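Local coordinates for protein 2-hydroxyisocaproyl-CoA dehydratase activator (Clostridium difficile, PDB 4EHU) that transfers single electrons from its [4Fe-4S] cluster to (R)-2-hydroxyisocaproyl-CoA dehydratase, coupled to ATP hydrolysis, and so activates that enzyme for L-leucine fermentation, at residues A[3-7]-A[42-47]; A[106-110]-A[200-205]. All coordinates share one frame. Numbering follows the deposited sequence.

Interaction 1 of 2, residues A[3-7]-A[42-47]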
ATOM      1  N   THR A   3      24.402 -19.161  24.609  1.00 31.08           N
ATOM      2  CA  THR A   3      24.504 -18.274  23.458  1.00 30.84           C
ATOM      3  C   THR A   3      23.220 -17.462  23.333  1.00 30.51           C
ATOM      4  O   THR A   3      22.202 -17.807  23.923  1.00 28.81           O
ATOM      5  CB  THR A   3      24.763 -19.052  22.168  1.00 29.02           C
ATOM      6  OG1 THR A   3      23.682 -19.966  21.925  1.00 27.17           O
ATOM      7  CG2 THR A   3      26.118 -19.803  22.283  1.00 27.30           C
ATOM      8  N   MET A   4      23.280 -16.374  22.580  1.00 27.38           N
ATOM      9  CA  MET A   4      22.126 -15.491  22.429  1.00 26.65           C
ATOM     10  C   MET A   4      21.872 -15.163  20.967  1.00 27.46           C
ATOM     11  O   MET A   4      22.806 -14.949  20.203  1.00 27.33           O
ATOM     12  CB  MET A   4      22.365 -14.191  23.194  1.00 29.99           C
ATOM     13  CG  MET A   4      21.187 -13.238  23.167  1.00 32.40           C
ATOM     14  SD  MET A   4      21.451 -11.800  24.217  1.00 45.67           S
ATOM     15  CE  MET A   4      20.964 -12.446  25.815  1.00 84.11           C
ATOM     16  N   GLY A   5      20.592 -15.131  20.599  1.00 25.43           N
ATOM     17  CA  GLY A   5      20.145 -14.679  19.291  1.00 26.15           C
ATOM     18  C   GLY A   5      19.248 -13.457  19.442  1.00 27.88           C
ATOM     19  O   GLY A   5      18.391 -13.423  20.317  1.00 26.49           O
ATOM     20  N   LEU A   6      19.474 -12.448  18.609  1.00 26.30           N
ATOM     21  CA  LEU A   6      18.638 -11.254  18.580  1.00 26.80           C
ATOM     22  C   LEU A   6      18.100 -11.101  17.171  1.00 28.30           C
ATOM     23  O   LEU A   6      18.852 -11.218  16.215  1.00 25.72           O
ATOM     24  CB  LEU A   6      19.447 -10.011  18.955  1.00 28.30           C
ATOM     25  CG  LEU A   6      19.922  -9.912  20.403  1.00 54.90           C
ATOM     26  CD1 LEU A   6      20.823  -8.696  20.567  1.00 67.15           C
ATOM     27  CD2 LEU A   6      18.737  -9.844  21.355  1.00 59.34           C
ATOM     28  N   ASP A   7      16.804 -10.848  17.046  1.00 21.61           N
ATOM     29  CA  ASP A   7      16.166 -10.629  15.751  1.00 23.48           C
ATOM     30  C   ASP A   7      15.507  -9.253  15.804  1.00 26.49           C
ATOM     31  O   ASP A   7      14.489  -9.060  16.450  1.00 26.09           O
ATOM     32  CB  ASP A   7      15.150 -11.757  15.471  1.00 18.96           C
ATOM     33  CG  ASP A   7      14.293 -11.515  14.214  1.00 20.92           C
ATOM     34  OD1 ASP A   7      14.459 -10.506  13.495  1.00 22.26           O
ATOM     35  OD2 ASP A   7      13.428 -12.365  13.952  1.00 20.50           O
ATOM     36  N   VAL A  42      15.017  -5.628  25.128  1.00 33.69           N
ATOM     37  CA  VAL A  42      15.010  -7.079  25.018  1.00 43.61           C
ATOM     38  C   VAL A  42      16.130  -7.650  25.884  1.00 43.14           C
ATOM     39  O   VAL A  42      15.928  -8.578  26.662  1.00 39.68           O
ATOM     40  CB  VAL A  42      15.197  -7.517  23.547  1.00 37.85           C
ATOM     41  CG1 VAL A  42      15.518  -8.990  23.451  1.00 35.54           C
ATOM     42  CG2 VAL A  42      13.955  -7.189  22.735  1.00 35.14           C
ATOM     43  N   LEU A  43      17.310  -7.067  25.755  1.00 40.77           N
ATOM     44  CA  LEU A  43      18.475  -7.515  26.503  1.00 48.13           C
ATOM     45  C   LEU A  43      18.258  -7.413  28.005  1.00 56.16           C
ATOM     46  O   LEU A  43      18.572  -8.343  28.745  1.00 51.59           O
ATOM     47  CB  LEU A  43      19.692  -6.688  26.103  1.00 36.92           C
ATOM     48  CG  LEU A  43      20.256  -7.002  24.720  1.00 45.84           C
ATOM     49  CD1 LEU A  43      21.323  -5.986  24.341  1.00 53.05           C
ATOM     50  CD2 LEU A  43      20.819  -8.410  24.712  1.00 39.39           C
ATOM     51  N   GLU A  44      17.731  -6.279  28.456  1.00 54.45           N
ATOM     52  CA  GLU A  44      17.449  -6.083  29.872  1.00 64.65           C
ATOM     53  C   GLU A  44      16.584  -7.211  30.411  1.00 58.17           C
ATOM     54  O   GLU A  44      16.813  -7.705  31.509  1.00 54.32           O
ATOM     55  CB  GLU A  44      16.730  -4.756  30.103  1.00 77.68           C
ATOM     56  CG  GLU A  44      17.574  -3.536  29.820  1.00 86.63           C
ATOM     57  CD  GLU A  44      16.757  -2.260  29.834  1.00 90.56           C
ATOM     58  OE1 GLU A  44      15.644  -2.270  30.402  1.00 91.51           O
ATOM     59  OE2 GLU A  44      17.224  -1.250  29.270  1.00 90.30           O
ATOM     60  N   LYS A  45      15.583  -7.618  29.638  1.00 53.49           N
ATOM     61  CA  LYS A  45      14.635  -8.619  30.109  1.00 60.56           C
ATOM     62  C   LYS A  45      15.216 -10.027  30.095  1.00 54.62           C
ATOM     63  O   LYS A  45      14.956 -10.809  31.003  1.00 45.00           O
ATOM     64  CB  LYS A  45      13.348  -8.562  29.295  1.00 66.94           C
ATOM     65  CG  LYS A  45      12.569  -7.283  29.519  1.00 80.40           C
ATOM     66  CD  LYS A  45      11.075  -7.515  29.434  1.00 87.18           C
ATOM     67  CE  LYS A  45      10.302  -6.292  29.890  1.00 97.07           C
ATOM     68  NZ  LYS A  45      10.652  -5.906  31.285  1.00107.56           N
ATOM     69  N   LEU A  46      15.996 -10.356  29.073  1.00 43.01           N
ATOM     70  CA  LEU A  46      16.675 -11.646  29.045  1.00 44.00           C
ATOM     71  C   LEU A  46      17.607 -11.788  30.239  1.00 56.95           C
ATOM     72  O   LEU A  46      17.634 -12.834  30.882  1.00 51.48           O
ATOM     73  CB  LEU A  46      17.468 -11.813  27.753  1.00 37.11           C
ATOM     74  CG  LEU A  46      16.568 -11.803  26.518  1.00 36.14           C
ATOM     75  CD1 LEU A  46      17.420 -11.760  25.266  1.00 36.81           C
ATOM     76  CD2 LEU A  46      15.638 -13.007  26.509  1.00 32.02           C
ATOM     77  N   TYR A  47      18.367 -10.733  30.520  1.00 42.51           N
ATOM     78  CA  TYR A  47      19.321 -10.725  31.622  1.00 47.45           C
ATOM     79  C   TYR A  47      18.613 -10.762  32.969  1.00 56.59           C
ATOM     80  O   TYR A  47      19.069 -11.428  33.899  1.00 56.50           O
ATOM     81  CB  TYR A  47      20.213  -9.484  31.542  1.00 53.48           C
ATOM     82  CG  TYR A  47      21.202  -9.511  30.397  1.00 53.80           C
ATOM     83  CD1 TYR A  47      21.842 -10.689  30.029  1.00 47.93           C
ATOM     84  CD2 TYR A  47      21.494  -8.359  29.683  1.00 55.02           C
ATOM     85  CE1 TYR A  47      22.750 -10.714  28.982  1.00 46.85           C
ATOM     86  CE2 TYR A  47      22.395  -8.375  28.633  1.00 55.13           C
ATOM     87  CZ  TYR A  47      23.020  -9.554  28.286  1.00 50.54           C
ATOM     88  OH  TYR A  47      23.921  -9.560  27.242  1.00 52.79           O
TER
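Two bumps on the strand, Met-4 and Leu-6, meet a row of apolar side chains on one face of the helix. Their CA-to-CB bonds point toward the helix, whereas Gly-5 between them has no side chain and contributes almost nothing. The helix runs nearly antiparallel to the strand (149°), its axis 11.0 Å away at the closest approach, so Met-4 lies level with Leu-46 and Leu-6 with Val-42.

Met-4 is the longer knob. With chi1 and chi2 both t it stretches straight out from the strand, then turns at chi3 (m), bringing its thioether end into a hollow lined by Leu-43, Leu-46 and Tyr-47. SD of Met-4 lies 3.5 Å from CD2 of Leu-43, while the terminal CE of Met-4 sits 3.7 Å from CD1 of Leu-46 and 4.0 Å from CE1 of Tyr-47. Leu-6 fits one helical turn earlier: its CD2 is 3.9 Å from CG1 of Val-42 and its CD1 4.2 Å from CD2 of Leu-43. Leu-43, whose CA-to-CB bond points sideways, swings its end inward and touches both strand residues. The fit is wholly apolar and buries 224 Å².

This is a helix packed on the sheet of an actin-like ATPase domain. Strand 2-8 is the middle strand, flanked by strands 13-19 and 57-63. Helix 38-50 reaches over to strand 23-30, where Val-42 touches Ile-30 and Leu-46 touches Ala-26; Val-42 also meets Ser-13, an ATP-binding residue starting strand 13-19, and Tyr-70, from a loop, touches Leu-6 and Leu-43.

Interaction 2 of 2, residues A[106-110]-A[200-205]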
ATOM      1  N   LYS A 106       7.686 -13.353   3.727  1.00 17.78           N
ATOM      2  CA  LYS A 106       8.693 -14.130   3.049  1.00 17.93           C
ATOM      3  C   LYS A 106       8.240 -15.560   2.934  1.00 18.72           C
ATOM      4  O   LYS A 106       7.710 -16.127   3.895  1.00 19.47           O
ATOM      5  CB  LYS A 106       9.993 -14.095   3.857  1.00 17.37           C
ATOM      6  CG  LYS A 106      10.649 -12.711   3.910  1.00 17.27           C
ATOM      7  CD  LYS A 106      11.899 -12.780   4.794  1.00 19.37           C
ATOM      8  CE  LYS A 106      12.856 -11.627   4.460  1.00 21.26           C
ATOM      9  NZ  LYS A 106      12.401 -10.328   5.039  1.00 22.61           N
ATOM     10  N   VAL A 107       8.453 -16.159   1.773  1.00 16.47           N
ATOM     11  CA  VAL A 107       8.187 -17.572   1.611  1.00 16.59           C
ATOM     12  C   VAL A 107       9.446 -18.288   1.171  1.00 18.24           C
ATOM     13  O   VAL A 107      10.047 -17.958   0.133  1.00 19.55           O
ATOM     14  CB  VAL A 107       7.054 -17.834   0.608  1.00 18.58           C
ATOM     15  CG1 VAL A 107       6.810 -19.330   0.481  1.00 20.79           C
ATOM     16  CG2 VAL A 107       5.788 -17.124   1.064  1.00 22.65           C
ATOM     17  N   LEU A 108       9.857 -19.248   1.989  1.00 16.57           N
ATOM     18  CA  LEU A 108      11.091 -19.981   1.776  1.00 16.05           C
ATOM     19  C   LEU A 108      10.747 -21.394   1.400  1.00 17.57           C
ATOM     20  O   LEU A 108       9.912 -22.054   2.077  1.00 18.64           O
ATOM     21  CB  LEU A 108      11.913 -20.035   3.076  1.00 18.06           C
ATOM     22  CG  LEU A 108      12.618 -18.766   3.558  1.00 25.36           C
ATOM     23  CD1 LEU A 108      11.632 -17.698   4.002  1.00 23.44           C
ATOM     24  CD2 LEU A 108      13.567 -19.161   4.723  1.00 21.77           C
ATOM     25  N   LYS A 109      11.391 -21.891   0.361  1.00 18.48           N
ATOM     26  CA  LYS A 109      11.325 -23.303   0.045  1.00 19.76           C
ATOM     27  C   LYS A 109      12.674 -23.900   0.388  1.00 21.79           C
ATOM     28  O   LYS A 109      13.711 -23.376  -0.006  1.00 21.45           O
ATOM     29  CB  LYS A 109      11.002 -23.532  -1.436  1.00 21.52           C
ATOM     30  CG  LYS A 109      11.089 -24.985  -1.848  1.00 23.29           C
ATOM     31  CD  LYS A 109      10.646 -25.193  -3.292  1.00 42.48           C
ATOM     32  CE  LYS A 109       9.958 -26.529  -3.488  1.00 57.18           C
ATOM     33  NZ  LYS A 109       8.474 -26.395  -3.468  1.00 53.66           N
ATOM     34  N   LEU A 110      12.667 -24.990   1.143  1.00 19.00           N
ATOM     35  CA  LEU A 110      13.910 -25.612   1.591  1.00 21.52           C
ATOM     36  C   LEU A 110      14.075 -26.980   0.951  1.00 24.19           C
ATOM     37  O   LEU A 110      13.081 -27.650   0.651  1.00 25.14           O
ATOM     38  CB  LEU A 110      13.887 -25.813   3.112  1.00 20.92           C
ATOM     39  CG  LEU A 110      13.563 -24.571   3.938  1.00 23.48           C
ATOM     40  CD1 LEU A 110      13.605 -24.914   5.437  1.00 26.14           C
ATOM     41  CD2 LEU A 110      14.536 -23.443   3.609  1.00 22.29           C
ATOM     42  N   LEU A 200       1.886 -16.054  -3.173  1.00 20.77           N
ATOM     43  CA  LEU A 200       3.336 -16.289  -3.181  1.00 19.97           C
ATOM     44  C   LEU A 200       3.624 -17.766  -2.968  1.00 21.43           C
ATOM     45  O   LEU A 200       4.449 -18.364  -3.667  1.00 22.37           O
ATOM     46  CB  LEU A 200       4.050 -15.516  -2.071  1.00 23.36           C
ATOM     47  CG  LEU A 200       3.931 -14.010  -2.049  1.00 28.18           C
ATOM     48  CD1 LEU A 200       4.806 -13.502  -0.915  1.00 28.95           C
ATOM     49  CD2 LEU A 200       4.362 -13.426  -3.394  1.00 36.71           C
ATOM     50  N   VAL A 201       2.943 -18.369  -1.991  1.00 16.73           N
ATOM     51  CA  VAL A 201       3.141 -19.778  -1.725  1.00 17.24           C
ATOM     52  C   VAL A 201       2.830 -20.631  -2.945  1.00 21.67           C
ATOM     53  O   VAL A 201       3.566 -21.552  -3.274  1.00 24.01           O
ATOM     54  CB  VAL A 201       2.226 -20.240  -0.554  1.00 18.84           C
ATOM     55  CG1 VAL A 201       2.345 -21.730  -0.349  1.00 24.70           C
ATOM     56  CG2 VAL A 201       2.599 -19.487   0.703  1.00 19.63           C
ATOM     57  N   LYS A 202       1.711 -20.346  -3.610  1.00 21.21           N
ATOM     58  CA  LYS A 202       1.323 -21.111  -4.787  1.00 24.83           C
ATOM     59  C   LYS A 202       2.336 -20.950  -5.928  1.00 27.66           C
ATOM     60  O   LYS A 202       2.620 -21.890  -6.664  1.00 28.86           O
ATOM     61  CB  LYS A 202      -0.085 -20.697  -5.213  1.00 24.72           C
ATOM     62  CG  LYS A 202      -1.136 -21.120  -4.166  1.00 27.28           C
ATOM     63  CD  LYS A 202      -2.555 -20.666  -4.550  1.00 27.12           C
ATOM     64  CE  LYS A 202      -3.576 -21.117  -3.508  1.00 34.04           C
ATOM     65  NZ  LYS A 202      -4.983 -20.717  -3.803  1.00 36.49           N
ATOM     66  N   ARG A 203       2.897 -19.761  -6.056  1.00 24.11           N
ATOM     67  CA  ARG A 203       3.944 -19.530  -7.061  1.00 24.36           C
ATOM     68  C   ARG A 203       5.178 -20.401  -6.807  1.00 28.70           C
ATOM     69  O   ARG A 203       5.759 -20.961  -7.748  1.00 34.86           O
ATOM     70  CB  ARG A 203       4.291 -18.037  -7.114  1.00 25.15           C
ATOM     71  CG  ARG A 203       3.250 -17.178  -7.836  1.00 37.48           C
ATOM     72  CD  ARG A 203       3.474 -15.677  -7.597  1.00 33.55           C
ATOM     73  NE  ARG A 203       4.758 -15.218  -8.129  1.00 30.41           N
ATOM     74  CZ  ARG A 203       5.341 -14.064  -7.807  1.00 43.53           C
ATOM     75  NH1 ARG A 203       6.518 -13.732  -8.341  1.00 34.17           N
ATOM     76  NH2 ARG A 203       4.755 -13.242  -6.949  1.00 38.92           N
ATOM     77  N   ILE A 204       5.583 -20.529  -5.547  1.00 25.04           N
ATOM     78  CA  ILE A 204       6.756 -21.328  -5.198  1.00 27.04           C
ATOM     79  C   ILE A 204       6.442 -22.815  -5.229  1.00 34.36           C
ATOM     80  O   ILE A 204       7.343 -23.648  -5.360  1.00 37.06           O
ATOM     81  CB  ILE A 204       7.283 -20.953  -3.810  1.00 31.63           C
ATOM     82  CG1 ILE A 204       8.157 -19.707  -3.910  1.00 49.99           C
ATOM     83  CG2 ILE A 204       8.116 -22.079  -3.234  1.00 51.73           C
ATOM     84  CD1 ILE A 204       8.711 -19.239  -2.596  1.00 52.26           C
ATOM     85  N   GLY A 205       5.162 -23.150  -5.093  1.00 28.38           N
ATOM     86  CA  GLY A 205       4.756 -24.541  -5.028  1.00 29.78           C
ATOM     87  C   GLY A 205       4.783 -25.045  -3.599  1.00 28.90           C
ATOM     88  O   GLY A 205       5.850 -25.202  -3.004  1.00 34.97           O
TER
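At Lys-106, near the start of strand 105-110, the CA-to-CB bond is directed away from helix 182-204; its amino group forms salt bridges with Glu-79 and with Asp-104, an ATP-binding residue. Val-107 turns toward the helix as the main apolar plug. Its CG2 lies 3.9 Å from CB of Leu-200 and 4.0 Å from CG2 of Val-201, and its CG1 is 3.6 Å from CD1 of Ile-204, so the valine sits among three residues spanning one helical turn. Leu-108 points back to the other face of the sheet, where it meets Ile-97. Lys-109 faces the helix again: its CB packs 3.7 Å from CG2 of Ile-204, and the side chain, extended at first and bent near its end, brings NZ to 2.9 Å from O of Gly-205 and 3.5 Å from O of Ile-204. Gly-205 leaves the helix with positive phi (89°), where a CB would clash with the preceding carbonyl.

Strand and helix run roughly parallel (24°), their axes 8.9 Å apart, burying 309 Å². The helix thus packs on the second mixed sheet of the actin-like fold, also touching Leu-120 of strand 116-122 and Ile-98 of strand 96-100. The chemistry is graded along the strand: aliphatic groups exclude water at the buried end, while at the more open end a lysine places its amino group beside carbonyl oxygens at the helix C-terminus, an electrostatically favourable position.

In the fold
Interactions 1 and 2 each pack a helix on one of the two mixed sheets, both of strand order 3-2-1-4-5, that make up the duplicated actin-like fold. Interaction 1 uses the first strand of its sheet, 2-8, with helix 38-50; interaction 2 uses the second strand of the other, 105-110, with helix 182-204. They follow in series along the chain, on opposite sides of its centre, with centres 30 Å apart and nearest atoms about 9 Å apart, so they share no direct contact. The bound nucleotide lies about 10 Å from the side chain of Val-42 and about 12 Å from that of Leu-200. The two contacts thus belong to the two halves framing the ATP site.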